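Local structure of glucose-6-phosphate isomerase like protein (1WIW) at residues B[15-20]-B[107-112]; B[23-28]-B[133-138]; B[52-57]-B[116-121]; B[129-134]-B[254-259]; B[217-222]-B[260-265]. The protein probably acts as a sugar-phosphate isomerase of the PGI/PMI family, interconverting glucose 6-phosphate or mannose 6-phosphate with fructose 6-phosphate. One frame throughout, in Å; residues are numbered along the deposited sequence.

Contact 1 of 5, residues B[15-20]-B[107-112]; sequences TGLALE and SPLAPY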
# COMPACT_ATOMS: atom_id res chain seq x y z
N THR B 15 -17.87 -3.02 24.18
CA THR B 15 -18.88 -3.19 23.13
C THR B 15 -19.02 -4.63 22.65
O THR B 15 -19.84 -4.92 21.78
CB THR B 15 -18.58 -2.28 21.92
OG1 THR B 15 -17.27 -2.55 21.42
CG2 THR B 15 -18.68 -0.82 22.32
N GLY B 16 -18.23 -5.53 23.22
CA GLY B 16 -18.31 -6.93 22.84
C GLY B 16 -17.93 -7.28 21.41
O GLY B 16 -18.74 -7.84 20.67
N LEU B 17 -16.70 -6.97 21.02
CA LEU B 17 -16.27 -7.29 19.67
C LEU B 17 -16.05 -8.80 19.55
O LEU B 17 -16.14 -9.37 18.47
CB LEU B 17 -14.97 -6.54 19.33
CG LEU B 17 -14.52 -6.61 17.86
CD1 LEU B 17 -15.61 -6.01 16.98
CD2 LEU B 17 -13.21 -5.86 17.67
N ALA B 18 -15.76 -9.45 20.68
CA ALA B 18 -15.55 -10.90 20.68
C ALA B 18 -16.80 -11.60 20.16
O ALA B 18 -16.72 -12.56 19.40
CB ALA B 18 -15.21 -11.38 22.08
N LEU B 19 -17.97 -11.10 20.56
CA LEU B 19 -19.23 -11.69 20.12
C LEU B 19 -19.43 -11.45 18.62
O LEU B 19 -19.86 -12.34 17.90
CB LEU B 19 -20.40 -11.10 20.91
CG LEU B 19 -21.80 -11.45 20.38
CD1 LEU B 19 -22.00 -12.96 20.38
CD2 LEU B 19 -22.85 -10.77 21.24
N GLU B 20 -19.13 -10.24 18.16
CA GLU B 20 -19.29 -9.92 16.74
C GLU B 20 -18.34 -10.77 15.89
O GLU B 20 -18.71 -11.26 14.82
CB GLU B 20 -19.04 -8.43 16.49
CG GLU B 20 -19.33 -8.00 15.06
CD GLU B 20 -19.21 -6.49 14.84
OE1 GLU B 20 -19.38 -6.04 13.68
OE2 GLU B 20 -18.96 -5.75 15.82
N SER B 107 -18.01 -0.88 10.84
CA SER B 107 -17.49 -1.98 11.64
C SER B 107 -16.17 -2.41 11.03
O SER B 107 -16.00 -2.38 9.81
CB SER B 107 -18.47 -3.17 11.64
OG SER B 107 -17.87 -4.33 12.20
N PRO B 108 -15.21 -2.80 11.87
CA PRO B 108 -13.90 -3.24 11.38
C PRO B 108 -14.11 -4.51 10.56
O PRO B 108 -13.30 -4.85 9.70
CB PRO B 108 -13.11 -3.55 12.65
CG PRO B 108 -13.89 -2.87 13.75
CD PRO B 108 -15.31 -2.98 13.33
N LEU B 109 -15.20 -5.21 10.85
CA LEU B 109 -15.52 -6.47 10.17
C LEU B 109 -16.41 -6.30 8.94
O LEU B 109 -16.74 -7.27 8.26
CB LEU B 109 -16.19 -7.44 11.16
CG LEU B 109 -15.47 -7.59 12.50
CD1 LEU B 109 -16.22 -8.60 13.37
CD2 LEU B 109 -14.02 -8.03 12.27
N ALA B 110 -16.80 -5.06 8.65
CA ALA B 110 -17.66 -4.82 7.50
C ALA B 110 -17.13 -5.37 6.16
O ALA B 110 -17.92 -5.71 5.28
CB ALA B 110 -17.95 -3.32 7.37
N PRO B 111 -15.80 -5.47 5.98
CA PRO B 111 -15.32 -5.99 4.70
C PRO B 111 -15.95 -7.33 4.34
O PRO B 111 -16.28 -7.58 3.18
CB PRO B 111 -13.81 -6.09 4.92
CG PRO B 111 -13.55 -4.87 5.75
CD PRO B 111 -14.68 -4.94 6.78
N TYR B 112 -16.13 -8.20 5.33
CA TYR B 112 -16.75 -9.50 5.08
C TYR B 112 -18.18 -9.31 4.60
O TYR B 112 -18.63 -9.98 3.67
CB TYR B 112 -16.76 -10.37 6.34
CG TYR B 112 -17.75 -11.53 6.26
CD1 TYR B 112 -19.07 -11.38 6.68
CD2 TYR B 112 -17.36 -12.76 5.72
CE1 TYR B 112 -20.00 -12.43 6.54
CE2 TYR B 112 -18.28 -13.81 5.58
CZ TYR B 112 -19.60 -13.64 5.99
OH TYR B 112 -20.51 -14.66 5.84
O HOH W 1 -17.84 -3.34 15.41
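Glu-20 and Leu-109 bury the most surface here, running past each other in opposite directions so that the methylene CG of Glu-20 lies 3.6 Å from Leu-109 CD1. The glutamate suits the place because it is two things at once: a hydrocarbon arm lying against leucine and a carboxylate at the far end. With CG trans to the backbone N (chi1 -174°) and the chain extended beyond it, OE1 is carried to Ser-107, whose OG donates a hydrogen bond of 2.7 Å to it. The hydroxyl comes from above the carboxylate, 36° out of its plane. Ser-107 OG in turn accepts from Leu-109 N (3.1 Å), a capping bond inside the type I turn from Ser-107 to Ala-110 that starts helix 110-121; a small hydroxyl fits this double duty. Glu-20 OE2 takes a hydrogen bond of 2.7 Å from a water O. The same water donates weakly to Ser-107 OG. Leu-17 adds a looser apolar touch, its CD1 standing 4.5 Å from Leu-109 CD1. With an alanine in place of Glu-20, Ser-107 OG and Arg-113 would probably both be left without this carboxylate, and Leu-109 CD1 without the methylene it rests on. Arg-113 forms a salt bridge with Glu-20 OE1 and also bonds to Ser-107 OG, so the three residues form one small polar cluster at the N-terminal end of helix 110-121. The contact thus joins helix 17-23 to the turn that leads into helix 110-121, while helix 251-272 covers the adjoining surfaces, Tyr-267 meeting Leu-17 and Trp-259 meeting Pro-111 and Tyr-112.

Contact 2 of 5, residues B[23-28]-B[133-138]; sequences DLVGTG and EALLEE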
# COMPACT_ATOMS: atom_id res chain seq x y z
N ASP B 23 -19.82 -14.31 15.67
CA ASP B 23 -21.01 -14.45 14.83
C ASP B 23 -20.92 -13.84 13.43
O ASP B 23 -21.92 -13.78 12.72
CB ASP B 23 -22.22 -13.83 15.54
CG ASP B 23 -22.60 -14.57 16.81
OD1 ASP B 23 -22.04 -15.66 17.08
OD2 ASP B 23 -23.48 -14.06 17.55
N LEU B 24 -19.73 -13.42 13.01
CA LEU B 24 -19.55 -12.79 11.71
C LEU B 24 -20.18 -13.48 10.50
O LEU B 24 -20.88 -12.85 9.71
CB LEU B 24 -18.07 -12.57 11.42
CG LEU B 24 -17.79 -11.79 10.13
CD1 LEU B 24 -18.43 -10.41 10.21
CD2 LEU B 24 -16.28 -11.68 9.91
N VAL B 25 -19.92 -14.77 10.35
CA VAL B 25 -20.45 -15.52 9.22
C VAL B 25 -21.97 -15.50 9.17
O VAL B 25 -22.64 -15.88 10.13
CB VAL B 25 -19.96 -16.99 9.26
CG1 VAL B 25 -20.69 -17.83 8.21
CG2 VAL B 25 -18.45 -17.03 9.02
N GLY B 26 -22.52 -15.04 8.05
CA GLY B 26 -23.97 -14.99 7.92
C GLY B 26 -24.57 -13.64 8.26
O GLY B 26 -25.79 -13.48 8.22
N THR B 27 -23.74 -12.66 8.61
CA THR B 27 -24.24 -11.32 8.92
C THR B 27 -24.04 -10.42 7.71
O THR B 27 -23.17 -10.68 6.86
CB THR B 27 -23.52 -10.68 10.14
OG1 THR B 27 -22.13 -10.51 9.85
CG2 THR B 27 -23.68 -11.55 11.37
N GLY B 28 -24.85 -9.36 7.62
CA GLY B 28 -24.74 -8.45 6.50
C GLY B 28 -25.96 -8.53 5.60
O GLY B 28 -26.69 -9.52 5.63
N GLU B 133 -17.25 -21.46 5.08
CA GLU B 133 -16.74 -22.73 5.60
C GLU B 133 -15.36 -22.55 6.22
O GLU B 133 -15.07 -23.08 7.29
CB GLU B 133 -16.69 -23.78 4.48
CG GLU B 133 -18.07 -24.30 4.09
CD GLU B 133 -18.06 -25.11 2.81
OE1 GLU B 133 -19.07 -25.78 2.52
OE2 GLU B 133 -17.04 -25.07 2.07
N ALA B 134 -14.51 -21.80 5.53
CA ALA B 134 -13.16 -21.53 6.00
C ALA B 134 -13.18 -20.72 7.30
O ALA B 134 -12.43 -21.02 8.24
CB ALA B 134 -12.38 -20.78 4.93
N LEU B 135 -14.03 -19.70 7.37
CA LEU B 135 -14.11 -18.89 8.57
C LEU B 135 -14.68 -19.67 9.75
O LEU B 135 -14.26 -19.48 10.88
CB LEU B 135 -14.93 -17.62 8.32
CG LEU B 135 -14.10 -16.39 7.91
CD1 LEU B 135 -13.29 -16.69 6.65
CD2 LEU B 135 -15.03 -15.20 7.67
N LEU B 136 -15.64 -20.56 9.48
CA LEU B 136 -16.23 -21.35 10.56
C LEU B 136 -15.19 -22.34 11.09
O LEU B 136 -15.16 -22.64 12.28
CB LEU B 136 -17.47 -22.10 10.07
CG LEU B 136 -18.71 -21.26 9.72
CD1 LEU B 136 -19.77 -22.17 9.13
CD2 LEU B 136 -19.24 -20.54 10.97
N GLU B 137 -14.33 -22.84 10.20
CA GLU B 137 -13.29 -23.76 10.62
C GLU B 137 -12.30 -22.98 11.49
O GLU B 137 -11.95 -23.41 12.59
CB GLU B 137 -12.58 -24.36 9.40
CG GLU B 137 -11.49 -25.38 9.74
CD GLU B 137 -11.24 -26.40 8.63
OE1 GLU B 137 -12.19 -27.15 8.29
OE2 GLU B 137 -10.11 -26.46 8.10
N GLU B 138 -11.88 -21.81 11.00
CA GLU B 138 -10.95 -20.94 11.72
C GLU B 138 -11.46 -20.62 13.11
O GLU B 138 -10.73 -20.73 14.09
CB GLU B 138 -10.76 -19.62 10.96
CG GLU B 138 -9.66 -19.62 9.91
CD GLU B 138 -8.28 -19.80 10.52
OE1 GLU B 138 -8.01 -19.19 11.57
OE2 GLU B 138 -7.46 -20.54 9.93
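Val-25 packs against Leu-135 and Leu-136 from the second position of a type II beta turn, Leu-24 to Thr-27, which follows helix 17-23 and lies against helix 125-139. The tight part is the valine itself. Its CG2 comes within 3.6 Å of Leu-135 CB, close to the helix backbone, while Val-25 CB is 4.0 Å from Leu-136 CD2. A beta-branched side chain suits this spot: with CG1 opposite the backbone N (chi1 171°), CG2 is turned to the helix, and both methyls lie near Leu-136 CD2. The leucines divide the work, Leu-135 offering the base of its side chain and Leu-136 swinging a methyl across to the valine. On the inner side the fit is looser, Leu-24 CD2 and Leu-135 CD2 standing 4.4 Å apart, but Tyr-112 and Tyr-260 pack on both of these leucines and Trp-259 on Leu-24, in a buried setting. The other side faces solvent. There Gly-26, at the third position of the turn, has a phi of 96° where a side chain would strike the carbonyl oxygen before it, and Glu-133 and Glu-137 turn their charges outward from the helix. The turn is closed at Leu-24 O, which accepts from Thr-27 N at 3.1 Å and again from Thr-27 OG1 at 2.7 Å, the hydroxyl lying in the carbonyl plane on a lone pair.

Contact 3 of 5, residues B[52-57]-B[116-121]; sequences LLSGLP and RFLLLA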
# COMPACT_ATOMS: atom_id res chain seq x y z
N LEU B 52 -12.10 -5.08 -4.43
CA LEU B 52 -10.94 -5.67 -5.08
C LEU B 52 -10.97 -7.19 -5.07
O LEU B 52 -10.65 -7.83 -6.07
CB LEU B 52 -9.65 -5.16 -4.42
CG LEU B 52 -9.17 -3.76 -4.84
CD1 LEU B 52 -8.76 -3.79 -6.30
CD2 LEU B 52 -10.27 -2.73 -4.62
N LEU B 53 -11.36 -7.77 -3.94
CA LEU B 53 -11.45 -9.23 -3.80
C LEU B 53 -12.40 -9.86 -4.80
O LEU B 53 -12.16 -10.96 -5.28
CB LEU B 53 -11.91 -9.62 -2.40
CG LEU B 53 -10.85 -9.94 -1.36
CD1 LEU B 53 -9.98 -11.10 -1.85
CD2 LEU B 53 -10.02 -8.71 -1.13
N SER B 54 -13.50 -9.17 -5.08
CA SER B 54 -14.50 -9.66 -6.01
C SER B 54 -13.92 -9.84 -7.41
O SER B 54 -14.38 -10.68 -8.18
CB SER B 54 -15.68 -8.69 -6.08
OG SER B 54 -15.32 -7.53 -6.80
N GLY B 55 -12.91 -9.05 -7.73
CA GLY B 55 -12.30 -9.14 -9.05
C GLY B 55 -13.13 -8.45 -10.12
O GLY B 55 -12.74 -8.41 -11.29
N LEU B 56 -14.28 -7.91 -9.73
CA LEU B 56 -15.16 -7.21 -10.66
C LEU B 56 -14.47 -5.97 -11.22
O LEU B 56 -13.60 -5.39 -10.58
CB LEU B 56 -16.44 -6.77 -9.95
CG LEU B 56 -17.46 -7.81 -9.49
CD1 LEU B 56 -18.53 -7.13 -8.66
CD2 LEU B 56 -18.07 -8.50 -10.69
N PRO B 57 -14.84 -5.55 -12.44
CA PRO B 57 -14.20 -4.35 -13.00
C PRO B 57 -14.61 -3.15 -12.14
O PRO B 57 -15.64 -3.19 -11.47
CB PRO B 57 -14.76 -4.28 -14.42
CG PRO B 57 -16.09 -4.96 -14.29
CD PRO B 57 -15.78 -6.14 -13.41
N ARG B 116 -19.69 -10.47 1.01
CA ARG B 116 -20.81 -11.41 1.02
C ARG B 116 -21.93 -10.89 0.12
O ARG B 116 -22.51 -11.64 -0.67
CB ARG B 116 -21.31 -11.61 2.45
CG ARG B 116 -22.58 -12.46 2.58
CD ARG B 116 -22.71 -12.99 4.01
NE ARG B 116 -23.96 -13.72 4.25
CZ ARG B 116 -25.12 -13.14 4.53
NH1 ARG B 116 -26.21 -13.88 4.73
NH2 ARG B 116 -25.20 -11.81 4.62
N PHE B 117 -22.22 -9.60 0.23
CA PHE B 117 -23.27 -9.00 -0.58
C PHE B 117 -22.92 -9.09 -2.06
O PHE B 117 -23.75 -9.50 -2.87
CB PHE B 117 -23.50 -7.54 -0.18
CG PHE B 117 -24.54 -6.84 -1.01
CD1 PHE B 117 -24.19 -6.10 -2.14
CD2 PHE B 117 -25.89 -6.93 -0.66
CE1 PHE B 117 -25.16 -5.46 -2.91
CE2 PHE B 117 -26.87 -6.30 -1.43
CZ PHE B 117 -26.51 -5.56 -2.55
N LEU B 118 -21.69 -8.72 -2.42
CA LEU B 118 -21.25 -8.78 -3.81
C LEU B 118 -21.30 -10.18 -4.40
O LEU B 118 -21.74 -10.38 -5.53
CB LEU B 118 -19.83 -8.22 -3.97
CG LEU B 118 -19.66 -6.70 -3.88
CD1 LEU B 118 -18.21 -6.33 -4.20
CD2 LEU B 118 -20.59 -6.02 -4.87
N LEU B 119 -20.85 -11.17 -3.63
CA LEU B 119 -20.87 -12.54 -4.13
C LEU B 119 -22.31 -13.00 -4.37
O LEU B 119 -22.60 -13.64 -5.38
CB LEU B 119 -20.16 -13.49 -3.15
CG LEU B 119 -18.66 -13.23 -2.93
CD1 LEU B 119 -18.08 -14.32 -2.04
CD2 LEU B 119 -17.94 -13.22 -4.27
N LEU B 120 -23.20 -12.67 -3.44
CA LEU B 120 -24.60 -13.05 -3.57
C LEU B 120 -25.31 -12.26 -4.67
O LEU B 120 -26.29 -12.73 -5.26
CB LEU B 120 -25.34 -12.84 -2.25
CG LEU B 120 -24.99 -13.77 -1.09
CD1 LEU B 120 -25.68 -13.31 0.18
CD2 LEU B 120 -25.42 -15.19 -1.43
N ALA B 121 -24.80 -11.07 -4.95
CA ALA B 121 -25.38 -10.21 -5.97
C ALA B 121 -24.90 -10.58 -7.38
O ALA B 121 -25.53 -10.22 -8.37
CB ALA B 121 -25.04 -8.75 -5.68
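Ser-54, in the last turn of helix 48-54, meets Leu-118 of helix 110-121 with both of its side-chain atoms. Its CB rests 3.9 Å from Leu-118 CD1, a plain apolar touch that a small residue permits. One bond further, OG lies 4.1 Å from the same methyl but spends its polarity elsewhere. Placed between the backbone N and the carbonyl carbon (chi1 73°), it is folded back on its own chain, where it is hydrogen-bonded to the carbonyl oxygen of Ala-51 and accepts from Leu-56 N at 3.1 Å. The latter bond, with an N-H...O angle of 162°, makes an ST turn. It spans Gly-55, which leaves the helix with a positive phi of 78°, a conformation glycine adopts easily. The turn brings Leu-56 round to the same neighbour, its CD1 being 4.5 Å from Leu-118 CD2, so the two methyls of Leu-118 divide between serine and leucine. Leu-118 also lies on Ala-41, Phe-66 and Leu-68 of strands 39-45 and 64-70, which places the contact between two helices and the parallel sheet of the N-terminal SIS domain. A valine in place of the serine would probably leave Leu-56 N without its acceptor and free the helix exit to shift. Across the contact the attraction is purely apolar, and the hydroxyl can be tolerated beside a leucine methyl because its hydrogen bonds go to its own backbone neighbours, Ala-51 O and Leu-56 N.

Contact 4 of 5, residues B[129-134]-B[254-259]; sequences RSVDEA and QVMALW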
# COMPACT_ATOMS: atom_id res chain seq x y z
N ARG B 129 -19.92 -19.79 -0.01
CA ARG B 129 -19.97 -20.95 0.88
C ARG B 129 -18.57 -21.40 1.29
O ARG B 129 -18.35 -21.75 2.44
CB ARG B 129 -20.73 -22.12 0.23
CG ARG B 129 -20.70 -23.38 1.09
CD ARG B 129 -21.62 -24.48 0.57
NE ARG B 129 -22.93 -24.44 1.21
CZ ARG B 129 -23.14 -24.66 2.51
NH1 ARG B 129 -22.12 -24.94 3.32
NH2 ARG B 129 -24.37 -24.60 3.01
N SER B 130 -17.62 -21.37 0.36
CA SER B 130 -16.25 -21.79 0.68
C SER B 130 -15.61 -20.80 1.67
O SER B 130 -14.80 -21.19 2.52
CB SER B 130 -15.39 -21.90 -0.59
OG SER B 130 -15.09 -20.62 -1.13
N VAL B 131 -15.96 -19.52 1.55
CA VAL B 131 -15.44 -18.50 2.46
C VAL B 131 -16.00 -18.74 3.87
O VAL B 131 -15.26 -18.78 4.85
CB VAL B 131 -15.85 -17.09 2.00
CG1 VAL B 131 -15.61 -16.08 3.12
CG2 VAL B 131 -15.06 -16.70 0.76
N ASP B 132 -17.31 -18.89 3.96
CA ASP B 132 -17.97 -19.14 5.24
C ASP B 132 -17.44 -20.42 5.89
O ASP B 132 -17.21 -20.47 7.10
CB ASP B 132 -19.48 -19.26 5.04
CG ASP B 132 -20.14 -17.93 4.73
OD1 ASP B 132 -21.36 -17.92 4.44
OD2 ASP B 132 -19.46 -16.89 4.79
N GLU B 133 -17.25 -21.46 5.08
CA GLU B 133 -16.74 -22.73 5.60
C GLU B 133 -15.36 -22.55 6.22
O GLU B 133 -15.07 -23.08 7.29
CB GLU B 133 -16.69 -23.78 4.48
CG GLU B 133 -18.07 -24.30 4.09
CD GLU B 133 -18.06 -25.11 2.81
OE1 GLU B 133 -19.07 -25.78 2.52
OE2 GLU B 133 -17.04 -25.07 2.07
N ALA B 134 -14.51 -21.80 5.53
CA ALA B 134 -13.16 -21.53 6.00
C ALA B 134 -13.18 -20.72 7.30
O ALA B 134 -12.43 -21.02 8.24
CB ALA B 134 -12.38 -20.78 4.93
N GLN B 254 -9.00 -18.55 1.18
CA GLN B 254 -7.76 -18.45 1.93
C GLN B 254 -7.49 -17.01 2.37
O GLN B 254 -7.08 -16.76 3.51
CB GLN B 254 -6.59 -18.98 1.09
CG GLN B 254 -6.62 -20.49 0.87
CD GLN B 254 -5.40 -21.00 0.12
OE1 GLN B 254 -5.18 -20.64 -1.04
NE2 GLN B 254 -4.60 -21.82 0.78
N VAL B 255 -7.71 -16.06 1.47
CA VAL B 255 -7.49 -14.66 1.79
C VAL B 255 -8.38 -14.23 2.96
O VAL B 255 -7.92 -13.65 3.93
CB VAL B 255 -7.76 -13.74 0.57
CG1 VAL B 255 -7.88 -12.28 1.02
CG2 VAL B 255 -6.63 -13.89 -0.44
N MSE B 256 -9.67 -14.54 2.85
CA MSE B 256 -10.62 -14.17 3.89
C MSE B 256 -10.33 -14.88 5.22
O MSE B 256 -10.51 -14.31 6.29
CB MSE B 256 -12.04 -14.47 3.40
CG MSE B 256 -13.02 -13.30 3.53
SE MSE B 256 -12.33 -11.57 2.94
CE MSE B 256 -12.04 -11.99 1.07
N ALA B 257 -9.86 -16.13 5.15
CA ALA B 257 -9.53 -16.88 6.35
C ALA B 257 -8.34 -16.21 7.04
O ALA B 257 -8.30 -16.11 8.26
CB ALA B 257 -9.18 -18.33 6.01
N LEU B 258 -7.37 -15.76 6.25
CA LEU B 258 -6.20 -15.08 6.80
C LEU B 258 -6.68 -13.79 7.44
O LEU B 258 -6.31 -13.47 8.57
CB LEU B 258 -5.18 -14.77 5.70
CG LEU B 258 -4.33 -15.94 5.18
CD1 LEU B 258 -3.61 -15.52 3.91
CD2 LEU B 258 -3.33 -16.38 6.24
N TRP B 259 -7.49 -13.04 6.71
CA TRP B 259 -8.04 -11.77 7.21
C TRP B 259 -8.78 -11.99 8.54
O TRP B 259 -8.60 -11.22 9.48
CB TRP B 259 -9.00 -11.19 6.16
CG TRP B 259 -9.71 -9.94 6.60
CD1 TRP B 259 -9.24 -8.66 6.51
CD2 TRP B 259 -11.00 -9.85 7.20
NE1 TRP B 259 -10.17 -7.78 7.02
CE2 TRP B 259 -11.26 -8.49 7.45
CE3 TRP B 259 -11.98 -10.80 7.54
CZ2 TRP B 259 -12.46 -8.05 8.04
CZ3 TRP B 259 -13.17 -10.36 8.13
CH2 TRP B 259 -13.39 -9.00 8.37
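Val-131 with Met-256 and Ala-134 with Ala-257 are the two pairs by which residues 129-134 of helix 125-139 meet residues 254-259 of helix 251-272. Along the second segment, Gln-254 comes first and points away, its amide making weak bonds to Arg-251 and to the carbonyl of Ala-246. Val-255 faces another neighbour, packing on Phe-49 and Leu-53 of helix 48-54. Met-256, present as selenomethionine, turns back to the contact: its CG lies 3.8 Å from Val-131 CG1 and its CB 3.9 Å from the same methyl. The valine presents CG1 because that branch stands trans to the backbone N (chi1 166°). Beyond CG the methionine bends at chi2 and chi3, and its end leaves the valine for Leu-115 and Leu-53; a flexible unbranched chain is well suited to serve two neighbours. At Ala-257 the two segments come closest, with its CA 5.9 Å from the CA of Ala-134 and the two CB atoms 4.2 Å apart, a spacing that small side chains allow. Leu-258 and Trp-259 then turn to helix 174-185. On the outward face of helix 125-139, Arg-129 NH1 bridges to Glu-133 OE1 one turn on (3.3 Å). The chemistry is therefore sorted by face: methyls and methylenes, without a polar bond between the segments, hold the buried side by dispersion and shape, while the Arg-129 and Glu-133 charges pair on the exposed side.

Contact 5 of 5, residues B[217-222]-B[260-265]; sequences AAVLLG and YRMAWT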
# COMPACT_ATOMS: atom_id res chain seq x y z
N ALA B 217 8.54 -7.64 13.45
CA ALA B 217 7.97 -8.97 13.56
C ALA B 217 7.39 -9.25 12.17
O ALA B 217 6.35 -8.71 11.80
CB ALA B 217 6.86 -9.00 14.60
N ALA B 218 8.09 -10.06 11.39
CA ALA B 218 7.62 -10.39 10.06
C ALA B 218 6.47 -11.37 10.16
O ALA B 218 6.54 -12.35 10.89
CB ALA B 218 8.75 -10.98 9.23
N VAL B 219 5.39 -11.09 9.43
CA VAL B 219 4.23 -11.97 9.44
C VAL B 219 3.92 -12.34 8.00
O VAL B 219 3.36 -11.54 7.25
CB VAL B 219 3.00 -11.28 10.06
CG1 VAL B 219 1.83 -12.25 10.10
CG2 VAL B 219 3.32 -10.79 11.46
N LEU B 220 4.30 -13.55 7.61
CA LEU B 220 4.06 -14.01 6.25
C LEU B 220 2.67 -14.64 6.18
O LEU B 220 2.40 -15.66 6.81
CB LEU B 220 5.14 -15.02 5.83
CG LEU B 220 6.57 -14.55 6.09
CD1 LEU B 220 7.56 -15.59 5.60
CD2 LEU B 220 6.81 -13.21 5.39
N LEU B 221 1.79 -14.00 5.42
CA LEU B 221 0.41 -14.46 5.29
C LEU B 221 0.16 -15.38 4.09
O LEU B 221 0.20 -14.94 2.94
CB LEU B 221 -0.51 -13.24 5.19
CG LEU B 221 -0.49 -12.31 6.40
CD1 LEU B 221 -1.18 -11.00 6.08
CD2 LEU B 221 -1.17 -13.01 7.57
N GLY B 222 -0.09 -16.66 4.36
CA GLY B 222 -0.39 -17.59 3.29
C GLY B 222 0.76 -18.26 2.56
O GLY B 222 1.92 -17.95 2.79
N TYR B 260 -9.61 -13.02 8.60
CA TYR B 260 -10.38 -13.33 9.81
C TYR B 260 -9.48 -13.68 11.00
O TYR B 260 -9.70 -13.20 12.11
CB TYR B 260 -11.35 -14.49 9.54
CG TYR B 260 -12.30 -14.82 10.68
CD1 TYR B 260 -13.25 -13.90 11.12
CD2 TYR B 260 -12.27 -16.08 11.29
CE1 TYR B 260 -14.16 -14.22 12.13
CE2 TYR B 260 -13.19 -16.41 12.31
CZ TYR B 260 -14.13 -15.47 12.72
OH TYR B 260 -15.04 -15.79 13.70
N ARG B 261 -8.47 -14.52 10.78
CA ARG B 261 -7.57 -14.88 11.87
C ARG B 261 -6.81 -13.64 12.36
O ARG B 261 -6.48 -13.54 13.54
CB ARG B 261 -6.57 -15.95 11.42
CG ARG B 261 -5.59 -16.33 12.53
CD ARG B 261 -4.56 -17.36 12.08
NE ARG B 261 -5.16 -18.65 11.75
CZ ARG B 261 -4.49 -19.79 11.73
NH1 ARG B 261 -5.10 -20.93 11.41
NH2 ARG B 261 -3.20 -19.81 12.04
N MSE B 262 -6.52 -12.71 11.45
CA MSE B 262 -5.82 -11.50 11.85
C MSE B 262 -6.74 -10.55 12.62
O MSE B 262 -6.29 -9.80 13.48
CB MSE B 262 -5.24 -10.78 10.62
CG MSE B 262 -4.10 -11.55 9.96
SE MSE B 262 -2.57 -11.85 11.16
CE MSE B 262 -1.19 -11.21 10.01
N ALA B 263 -8.04 -10.59 12.32
CA ALA B 263 -8.98 -9.74 13.05
C ALA B 263 -8.97 -10.21 14.50
O ALA B 263 -8.91 -9.40 15.42
CB ALA B 263 -10.38 -9.85 12.46
N TRP B 264 -9.02 -11.53 14.68
CA TRP B 264 -8.98 -12.11 16.01
C TRP B 264 -7.65 -11.80 16.70
O TRP B 264 -7.61 -11.51 17.89
CB TRP B 264 -9.16 -13.63 15.94
CG TRP B 264 -10.59 -14.09 16.07
CD1 TRP B 264 -11.36 -14.66 15.11
CD2 TRP B 264 -11.40 -14.04 17.26
NE1 TRP B 264 -12.61 -14.97 15.61
CE2 TRP B 264 -12.66 -14.60 16.93
CE3 TRP B 264 -11.18 -13.57 18.56
CZ2 TRP B 264 -13.70 -14.70 17.86
CZ3 TRP B 264 -12.22 -13.68 19.49
CH2 TRP B 264 -13.46 -14.24 19.14
N THR B 265 -6.56 -11.86 15.93
CA THR B 265 -5.24 -11.59 16.48
C THR B 265 -5.18 -10.14 16.96
O THR B 265 -4.72 -9.86 18.07
CB THR B 265 -4.15 -11.84 15.42
OG1 THR B 265 -4.20 -13.22 15.01
CG2 THR B 265 -2.76 -11.52 15.97
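Met-262, modelled as selenomethionine, reaches from helix 251-272 toward Val-219 and Leu-221 on strand 216-221, and this apolar packing is all that joins the two segments. Leu-221 and Met-262 meet tip to tip. The modelled approach of the terminal CE to both strand side chains is too short to be physical, so the details at these tips are doubtful. A long, bendable side chain suits a helix whose backbone stands well off the strand, the CA atoms of Leu-221 and Met-262 being 9.5 Å apart. Hydrogen bonding stays within the helix. Thr-265 OG1 donates to Arg-261 O at 2.7 Å, while Thr-265 N reaches the same oxygen from the other face of its plane, so the buried hydroxyl is satisfied. Aromatic packing lies on the side away from the strand: Trp-264 brings its edge to the Tyr-260 ring, with CD1 3.7 Å above the plane near the rim, and NE1 makes a weak hydrogen bond to the tyrosine OH. Between these two segments of the C-terminal SIS domain the chemistry is purely hydrophobic, and the polar groups described are paired within the helix, or with Glu-138 in the case of the Arg-261 side chain.

Three helices tie the five contacts together: 110-121 serves contacts 1 and 3, 125-139 serves contacts 2 and 4, and 251-272 serves contacts 4 and 5. Contacts 2 and 4 are neighbours, their centres about 8 Å apart, whereas contacts 3 and 5 lie about 23 Å apart between centres on opposite sides of the chain's centre, one beside each parallel sheet. Along the chain, contact 3 is nested within the loop closed by contact 2, contacts 1 and 2 interlock, and contact 4 begins on the stretch where contact 2 ends and interlocks with contact 5. Trp-259 and Tyr-112 bridge several of them. The central helices thus lie between the two SIS domains and pack against parts of both.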